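PDB 3R2T: superantigen-like protein SSL8 from Staphylococcus aureus, which is of unknown function but, as a secreted superantigen-like member of the staphylococcal/streptococcal toxin family, probably acts on host immune defences. Local coordinates for residues 178-182 with 183-187; 197-201 with 202-206; 224-227 with 228-231. All coordinates share one frame; numbering follows the deposited sequence. Where two conformers were deposited one is given.

Contact 1. Residues 178-182 with 183-187; sequences EEVSL and KELDF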
loop_
_atom_site.group_PDB
_atom_site.type_symbol
_atom_site.label_atom_id
_atom_site.label_comp_id
_atom_site.label_asym_id
_atom_site.label_seq_id
_atom_site.Cartn_x
_atom_site.Cartn_y
_atom_site.Cartn_z
ATOM N N GLU A 178 -6.137 13.938 24.357
ATOM C CA GLU A 178 -5.946 15.398 24.257
ATOM C C GLU A 178 -5.688 15.759 22.799
ATOM O O GLU A 178 -6.164 16.791 22.280
ATOM C CB GLU A 178 -4.749 15.819 25.092
ATOM C CG GLU A 178 -4.941 15.501 26.569
ATOM C CD GLU A 178 -3.661 15.563 27.396
ATOM O OE1 GLU A 178 -3.763 15.308 28.616
ATOM O OE2 GLU A 178 -2.569 15.839 26.841
ATOM N N GLU A 179 -4.928 14.888 22.141
ATOM C CA GLU A 179 -4.616 15.037 20.739
ATOM C C GLU A 179 -5.212 13.800 20.052
ATOM O O GLU A 179 -4.814 12.673 20.341
ATOM C CB GLU A 179 -3.101 15.103 20.544
ATOM C CG GLU A 179 -2.689 15.369 19.088
ATOM C CD GLU A 179 -1.160 15.433 18.869
ATOM O OE1 GLU A 179 -0.532 14.363 18.674
ATOM O OE2 GLU A 179 -0.617 16.570 18.834
ATOM N N VAL A 180 -6.151 14.011 19.145
ATOM C CA VAL A 180 -6.811 12.925 18.467
ATOM C C VAL A 180 -6.722 13.090 16.931
ATOM O O VAL A 180 -6.891 14.188 16.396
ATOM C CB VAL A 180 -8.276 12.851 18.933
ATOM C CG1 VAL A 180 -9.032 14.040 18.449
ATOM C CG2 VAL A 180 -8.948 11.548 18.482
ATOM N N SER A 181 -6.435 11.994 16.226
ATOM C CA SER A 181 -6.322 12.047 14.770
ATOM C C SER A 181 -7.712 12.121 14.165
ATOM O O SER A 181 -8.667 11.631 14.739
ATOM C CB SER A 181 -5.586 10.804 14.225
ATOM O OG SER A 181 -6.343 9.597 14.431
ATOM N N LEU A 182 -7.812 12.751 12.997
ATOM C CA LEU A 182 -9.055 12.848 12.286
ATOM C C LEU A 182 -9.477 11.431 11.872
ATOM O O LEU A 182 -10.647 11.140 11.765
ATOM C CB LEU A 182 -8.853 13.701 11.058
ATOM C CG LEU A 182 -10.042 14.052 10.184
ATOM C CD1 LEU A 182 -11.065 14.898 10.991
ATOM C CD2 LEU A 182 -9.540 14.803 8.920
ATOM N N LYS A 183 -8.487 10.575 11.641
ATOM C CA LYS A 183 -8.706 9.190 11.295
ATOM C C LYS A 183 -9.560 8.519 12.359
ATOM O O LYS A 183 -10.576 7.860 12.037
ATOM C CB LYS A 183 -7.353 8.480 11.178
ATOM C CG LYS A 183 -7.417 6.988 10.940
ATOM C CD LYS A 183 -6.050 6.370 11.103
ATOM C CE LYS A 183 -6.076 4.889 10.775
ATOM N NZ LYS A 183 -6.355 4.720 9.323
ATOM N N GLU A 184 -9.162 8.688 13.627
ATOM C CA GLU A 184 -9.896 8.060 14.748
ATOM C C GLU A 184 -11.325 8.608 14.880
ATOM O O GLU A 184 -12.268 7.842 15.041
ATOM C CB GLU A 184 -9.104 8.154 16.079
ATOM C CG GLU A 184 -9.894 7.711 17.305
ATOM C CD GLU A 184 -9.059 7.515 18.580
ATOM O OE1 GLU A 184 -7.819 7.765 18.592
ATOM O OE2 GLU A 184 -9.671 7.093 19.588
ATOM N N LEU A 185 -11.475 9.926 14.791
ATOM C CA LEU A 185 -12.803 10.544 14.888
ATOM C C LEU A 185 -13.683 10.067 13.748
ATOM O O LEU A 185 -14.803 9.669 13.963
ATOM C CB LEU A 185 -12.697 12.056 14.840
ATOM C CG LEU A 185 -11.986 12.707 16.015
ATOM C CD1 LEU A 185 -11.961 14.216 15.842
ATOM C CD2 LEU A 185 -12.663 12.347 17.320
ATOM N N ASP A 186 -13.147 10.108 12.532
ATOM C CA ASP A 186 -13.857 9.661 11.335
ATOM C C ASP A 186 -14.376 8.236 11.444
ATOM O O ASP A 186 -15.532 7.965 11.126
ATOM C CB ASP A 186 -12.913 9.714 10.141
ATOM C CG ASP A 186 -13.528 9.092 8.864
ATOM O OD1 ASP A 186 -12.967 8.089 8.379
ATOM O OD2 ASP A 186 -14.573 9.574 8.371
ATOM N N PHE A 187 -13.501 7.325 11.882
ATOM C CA PHE A 187 -13.830 5.920 11.986
ATOM C C PHE A 187 -14.857 5.648 13.082
ATOM O O PHE A 187 -15.835 4.905 12.864
ATOM C CB PHE A 187 -12.572 5.072 12.250
ATOM C CG PHE A 187 -12.815 3.575 12.134
ATOM C CD1 PHE A 187 -13.280 2.843 13.217
ATOM C CD2 PHE A 187 -12.607 2.920 10.925
ATOM C CE1 PHE A 187 -13.526 1.494 13.104
ATOM C CE2 PHE A 187 -12.853 1.566 10.795
ATOM C CZ PHE A 187 -13.309 0.842 11.881
HETATM O O HOH W 1 -6.121 9.344 17.246
#

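Contact 2. Residues 197-201 with 202-206; sequences YKLYE and GSADK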
loop_
_atom_site.group_PDB
_atom_site.type_symbol
_atom_site.label_atom_id
_atom_site.label_comp_id
_atom_site.label_asym_id
_atom_site.label_seq_id
_atom_site.Cartn_x
_atom_site.Cartn_y
_atom_site.Cartn_z
ATOM N N TYR A 197 -27.760 4.274 12.990
ATOM C CA TYR A 197 -28.532 4.954 11.941
ATOM C C TYR A 197 -28.531 4.198 10.606
ATOM O O TYR A 197 -28.937 4.730 9.589
ATOM C CB TYR A 197 -28.010 6.381 11.762
ATOM C CG TYR A 197 -28.214 7.212 13.004
ATOM C CD1 TYR A 197 -29.392 7.903 13.201
ATOM C CD2 TYR A 197 -27.252 7.260 13.999
ATOM C CE1 TYR A 197 -29.603 8.645 14.339
ATOM C CE2 TYR A 197 -27.452 7.998 15.155
ATOM C CZ TYR A 197 -28.632 8.695 15.316
ATOM O OH TYR A 197 -28.858 9.440 16.449
ATOM N N LYS A 198 -28.083 2.948 10.632
ATOM C CA LYS A 198 -28.022 2.100 9.435
ATOM C C LYS A 198 -27.298 2.765 8.244
ATOM O O LYS A 198 -27.721 2.656 7.093
ATOM C CB LYS A 198 -29.426 1.610 9.066
ATOM C CG LYS A 198 -30.102 0.872 10.246
ATOM C CD LYS A 198 -31.453 0.217 9.915
ATOM C CE LYS A 198 -31.309 -0.970 8.960
ATOM N NZ LYS A 198 -32.602 -1.707 8.776
ATOM N N LEU A 199 -26.196 3.452 8.533
ATOM C CA LEU A 199 -25.412 4.063 7.486
ATOM C C LEU A 199 -24.861 2.934 6.625
ATOM O O LEU A 199 -24.429 1.897 7.144
ATOM C CB LEU A 199 -24.252 4.888 8.063
ATOM C CG LEU A 199 -23.342 5.547 7.019
ATOM C CD1 LEU A 199 -24.120 6.571 6.184
ATOM C CD2 LEU A 199 -22.101 6.188 7.675
ATOM N N TYR A 200 -24.884 3.154 5.314
ATOM C CA TYR A 200 -24.405 2.201 4.313
ATOM C C TYR A 200 -25.212 0.897 4.288
ATOM O O TYR A 200 -24.706 -0.120 3.831
ATOM C CB TYR A 200 -22.900 1.876 4.470
ATOM C CG TYR A 200 -21.983 3.071 4.566
ATOM C CD1 TYR A 200 -21.986 4.053 3.586
ATOM C CD2 TYR A 200 -21.079 3.191 5.610
ATOM C CE1 TYR A 200 -21.142 5.154 3.664
ATOM C CE2 TYR A 200 -20.214 4.290 5.700
ATOM C CZ TYR A 200 -20.255 5.265 4.715
ATOM O OH TYR A 200 -19.414 6.358 4.782
ATOM N N GLU A 201 -26.453 0.924 4.776
ATOM C CA GLU A 201 -27.312 -0.278 4.769
ATOM C C GLU A 201 -28.632 -0.007 4.060
ATOM O O GLU A 201 -29.671 -0.526 4.462
ATOM C CB GLU A 201 -27.593 -0.787 6.190
ATOM C CG GLU A 201 -26.361 -1.279 6.948
ATOM C CD GLU A 201 -26.700 -1.895 8.308
ATOM O OE1 GLU A 201 -27.896 -1.904 8.682
ATOM O OE2 GLU A 201 -25.769 -2.370 9.000
ATOM N N GLY A 202 -28.582 0.804 3.000
ATOM C CA GLY A 202 -29.773 1.156 2.218
ATOM C C GLY A 202 -30.722 2.156 2.875
ATOM O O GLY A 202 -31.865 2.299 2.442
ATOM N N SER A 203 -30.263 2.843 3.919
ATOM C CA SER A 203 -31.092 3.837 4.617
ATOM C C SER A 203 -30.451 5.221 4.472
ATOM O O SER A 203 -31.056 6.155 3.941
ATOM C CB SER A 203 -31.251 3.465 6.097
ATOM O OG SER A 203 -32.110 4.377 6.762
ATOM N N ALA A 204 -29.227 5.333 4.967
ATOM C CA ALA A 204 -28.444 6.552 4.863
ATOM C C ALA A 204 -27.320 6.122 3.954
ATOM O O ALA A 204 -26.790 5.026 4.109
ATOM C CB ALA A 204 -27.917 6.986 6.217
ATOM N N ASP A 205 -26.952 6.978 3.012
ATOM C CA ASP A 205 -25.938 6.629 2.025
ATOM C C ASP A 205 -24.925 7.756 1.782
ATOM O O ASP A 205 -23.742 7.519 1.538
ATOM C CB ASP A 205 -26.696 6.338 0.728
ATOM C CG ASP A 205 -25.895 5.545 -0.268
ATOM O OD1 ASP A 205 -26.529 4.967 -1.186
ATOM O OD2 ASP A 205 -24.656 5.466 -0.126
ATOM N N LYS A 206 -25.411 8.985 1.827
ATOM C CA LYS A 206 -24.601 10.142 1.576
ATOM C C LYS A 206 -24.704 11.038 2.796
ATOM O O LYS A 206 -25.483 10.768 3.701
ATOM C CB LYS A 206 -25.135 10.868 0.338
ATOM C CG LYS A 206 -25.162 10.004 -0.925
ATOM C CD LYS A 206 -25.678 10.738 -2.154
ATOM C CE LYS A 206 -25.569 9.826 -3.381
ATOM N NZ LYS A 206 -26.076 10.448 -4.648
HETATM O O HOH W 2 -32.554 -0.525 3.029
#

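Contact 3. Residues 224-227 with 228-231; sequences SDKL and DFER. With SO4 (sulfate ion), chain D; SO4 (sulfate ion), chain C.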
loop_
_atom_site.group_PDB
_atom_site.type_symbol
_atom_site.label_atom_id
_atom_site.label_comp_id
_atom_site.label_asym_id
_atom_site.label_seq_id
_atom_site.Cartn_x
_atom_site.Cartn_y
_atom_site.Cartn_z
ATOM N N SER A 224 -19.677 9.820 1.461
ATOM C CA SER A 224 -19.799 9.041 0.199
ATOM C C SER A 224 -18.590 8.179 -0.121
ATOM O O SER A 224 -18.690 7.256 -0.927
ATOM C CB SER A 224 -20.007 9.976 -0.991
ATOM O OG SER A 224 -21.197 10.713 -0.822
ATOM N N ASP A 225 -17.436 8.510 0.462
ATOM C CA ASP A 225 -16.207 7.739 0.224
ATOM C C ASP A 225 -15.345 7.691 1.500
ATOM O O ASP A 225 -15.607 8.416 2.446
ATOM C CB ASP A 225 -15.429 8.310 -0.977
ATOM C CG ASP A 225 -14.917 9.743 -0.743
ATOM O OD1 ASP A 225 -15.070 10.272 0.391
ATOM O OD2 ASP A 225 -14.350 10.331 -1.706
ATOM N N LYS A 226 -14.348 6.813 1.521
ATOM C CA LYS A 226 -13.481 6.649 2.679
ATOM C C LYS A 226 -12.709 7.939 2.935
ATOM O O LYS A 226 -12.461 8.694 2.041
ATOM C CB LYS A 226 -12.502 5.478 2.435
ATOM C CG LYS A 226 -11.604 5.117 3.649
ATOM C CD LYS A 226 -10.548 4.020 3.351
ATOM C CE LYS A 226 -11.168 2.672 2.964
ATOM N NZ LYS A 226 -10.108 1.620 2.656
ATOM N N LEU A 227 -12.343 8.210 4.164
ATOM C CA LEU A 227 -11.559 9.409 4.432
ATOM C C LEU A 227 -10.264 9.360 3.602
ATOM O O LEU A 227 -9.600 8.326 3.572
ATOM C CB LEU A 227 -11.177 9.437 5.911
ATOM C CG LEU A 227 -10.317 10.619 6.369
ATOM C CD1 LEU A 227 -11.032 11.985 6.147
ATOM C CD2 LEU A 227 -9.946 10.434 7.828
ATOM N N ASP A 228 -9.924 10.471 2.937
ATOM C CA ASP A 228 -8.699 10.574 2.129
ATOM C C ASP A 228 -7.485 10.105 2.925
ATOM O O ASP A 228 -7.256 10.579 4.043
ATOM C CB ASP A 228 -8.417 12.024 1.709
ATOM C CG ASP A 228 -9.474 12.606 0.787
ATOM O OD1 ASP A 228 -10.484 11.929 0.509
ATOM O OD2 ASP A 228 -9.280 13.762 0.333
ATOM N N PHE A 229 -6.704 9.191 2.347
ATOM C CA PHE A 229 -5.502 8.669 3.020
ATOM C C PHE A 229 -4.548 9.774 3.508
ATOM O O PHE A 229 -3.940 9.647 4.568
ATOM C CB PHE A 229 -4.747 7.638 2.161
ATOM C CG PHE A 229 -5.524 6.354 1.916
ATOM C CD1 PHE A 229 -5.805 5.482 2.968
ATOM C CD2 PHE A 229 -5.958 6.021 0.662
ATOM C CE1 PHE A 229 -6.511 4.314 2.755
ATOM C CE2 PHE A 229 -6.669 4.843 0.438
ATOM C CZ PHE A 229 -6.938 3.985 1.487
ATOM N N GLU A 230 -4.438 10.854 2.752
ATOM C CA GLU A 230 -3.555 11.968 3.117
ATOM C C GLU A 230 -4.102 12.855 4.240
ATOM O O GLU A 230 -3.415 13.769 4.685
ATOM C CB GLU A 230 -3.222 12.794 1.883
ATOM C CG GLU A 230 -2.411 12.013 0.850
ATOM C CD GLU A 230 -2.221 12.749 -0.470
ATOM O OE1 GLU A 230 -2.963 13.724 -0.744
ATOM O OE2 GLU A 230 -1.337 12.333 -1.244
ATOM N N ARG A 231 -5.325 12.585 4.706
ATOM C CA ARG A 231 -5.912 13.349 5.812
ATOM C C ARG A 231 -5.845 12.601 7.139
ATOM O O ARG A 231 -6.082 13.181 8.218
ATOM C CB ARG A 231 -7.368 13.685 5.528
ATOM C CG ARG A 231 -7.560 14.574 4.338
ATOM C CD ARG A 231 -9.059 14.804 4.090
ATOM N NE ARG A 231 -9.626 15.713 5.074
ATOM C CZ ARG A 231 -10.918 16.010 5.178
ATOM N NH1 ARG A 231 -11.820 15.439 4.372
ATOM N NH2 ARG A 231 -11.310 16.876 6.104
HETATM S S SO4 D . -5.698 10.053 -1.151
HETATM O O1 SO4 D . -4.541 9.182 -1.363
HETATM O O2 SO4 D . -5.309 11.082 -0.177
HETATM O O3 SO4 D . -6.076 10.731 -2.390
HETATM O O4 SO4 D . -6.819 9.248 -0.663
HETATM S S SO4 C . -10.146 3.029 -0.942
HETATM O O1 SO4 C . -10.272 2.481 -2.289
HETATM O O2 SO4 C . -9.600 4.387 -1.004
HETATM O O3 SO4 C . -11.477 3.123 -0.367
HETATM O O4 SO4 C . -9.284 2.187 -0.103
#

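Contact 1. Residues 178-182 with 183-187
The N-cap of the long helix 182-197 is the setting here: Ser181 ends the short strand 179-181 and its hydroxyl accepts from an amide of the helix's first turn, Glu184 N to Ser181 OG at 3.1 Å. A chi1 of 66°, which places OG between the backbone N and the carbonyl carbon, brings it to Glu184 N and beside the CB atoms of Lys183 and Glu184. Ordinary helical bonds follow at once, Leu185 N to Ser181 O at 3.3 Å and Asp186 N to Leu182 O at 2.8 Å. In the beta-grasp domain of these toxins this helix packs against the main sheet, and the strand leading into it pairs with 235-237. Val180 closes the corner from the strand side: its CG1 meets Leu185 CD1 at 3.9 Å, the two side chains crossing at about a right angle, while CG2 lies 3.9 Å from Glu184 OE1. A water ties the cap together, accepting from Ser181 N at 2.9 Å and donating to Glu184 OE1 at 2.7 Å. Glu184 OE2 forms a salt bridge with Lys188 one turn on; Asp186 has one with Arg190 of its own helix and a hydrogen bond with Tyr67 of helix 57-68.

Contact 2. Residues 197-201 with 202-206
Tyr200 N donates to Ala204 O at 2.9 Å, the one hydrogen bond that joins 197-201 directly to 202-206. Its N-H...O angle of 148° leaves the bond well short of straight; the donor is also tilted 25° from the carbonyl plane. Beside it the methyl of Ala204 packs on Leu199, CB to CD1 at 3.8 Å, and the same CD1 also lies 3.7 Å from Ala204 O. Leu199 CG is anti to the backbone N (chi1 179°); although CB leaves pointing away from 202-206, the branch swings CD1 back over the alanine. Further along, Lys198 CB meets Ser203 CB at 3.9 Å.

The backbone sets these positions. Lys198 leaves the helix with positive phi and starts a type II beta turn that runs to Glu201, closed by Glu201 N to Lys198 O at 3.2 Å. Leu199 and Ala204 then form a single beta bridge, and Gly202 takes the chain round between them at a positive phi, which favours glycine. A water donates to Glu201 O and, weakly, to Gly202 O.

The Tyr200 ring carries Leu199 CG over the centre of one face, 3.5 Å above its plane. Its hydroxyl is bound by Leu223 O and Arg190, and Glu201 OE2 pairs with His64. Leu199 sets the loop against the end of helix 182-197 by packing on Leu193 and Ile194, while Tyr200 touches helix 57-68 at Thr60, Leu63 and His64; beyond them Asp205 and Lys206 form a classic beta bulge opposite Lys249 and lead into strand 207-213.

Contact 3. Residues 224-227 with 228-231
Van der Waals packing comes first: Leu227 CD1 lies over one face of the Arg231 guanidinium, 4.0 Å from NH1, and the same methyl touches CD of the arginine, the two side chains crossing at about a right angle. Lys226 CD approaches Phe229 CZ at 4.1 Å, the side chains meeting at a slant, and Phe229 also packs on Phe148 of the second subunit. All this belongs to the connection between strands 218-222 and 235-237 of the beta-grasp domain, which runs over helix 182-197, with Leu227 on Asp186 and Arg231 on Leu182. Among the hydrogen bonds, the chain folds back through Arg231 N to Asp228 O at 2.9 Å. This turn presents two successive amides to one sulfate (chain D), Phe229 N to O4 at 3.0 Å and Glu230 N to O2 at 3.1 Å. With CG opposite the backbone N (chi1 -175°) and a bend at chi3, Lys226 NZ reaches the second sulfate (chain C) beside the ring, bonding its O4 at 2.9 Å; that ammonium also has a salt bridge to Glu125 and a cation-pi contact with Tyr66. Both ions probably come from the crystallisation liquor. Arg231 NH2 donates to Glu220 O.

Overall arrangement
The three contacts follow in order along the chain, all in the beta-grasp domain. Contacts 1 and 2 stand at the two ends of helix 182-197, their centres about 22 Å apart and their nearest atoms about 7 Å. Contact 3, in the connection from strand 218-222 to strand 235-237, touches both: its centre is about 13 Å from contact 1, where Leu227 packs on Lys183, and about 18 Å from contact 2, where only Ser224 meets Lys206. Helix 57-68 is a further shared neighbour, Tyr67 bonding to Asp186 and Leu227 while His64 reaches Glu201. Together they tie helix 57-68 to the beta-grasp domain's central helix and loops.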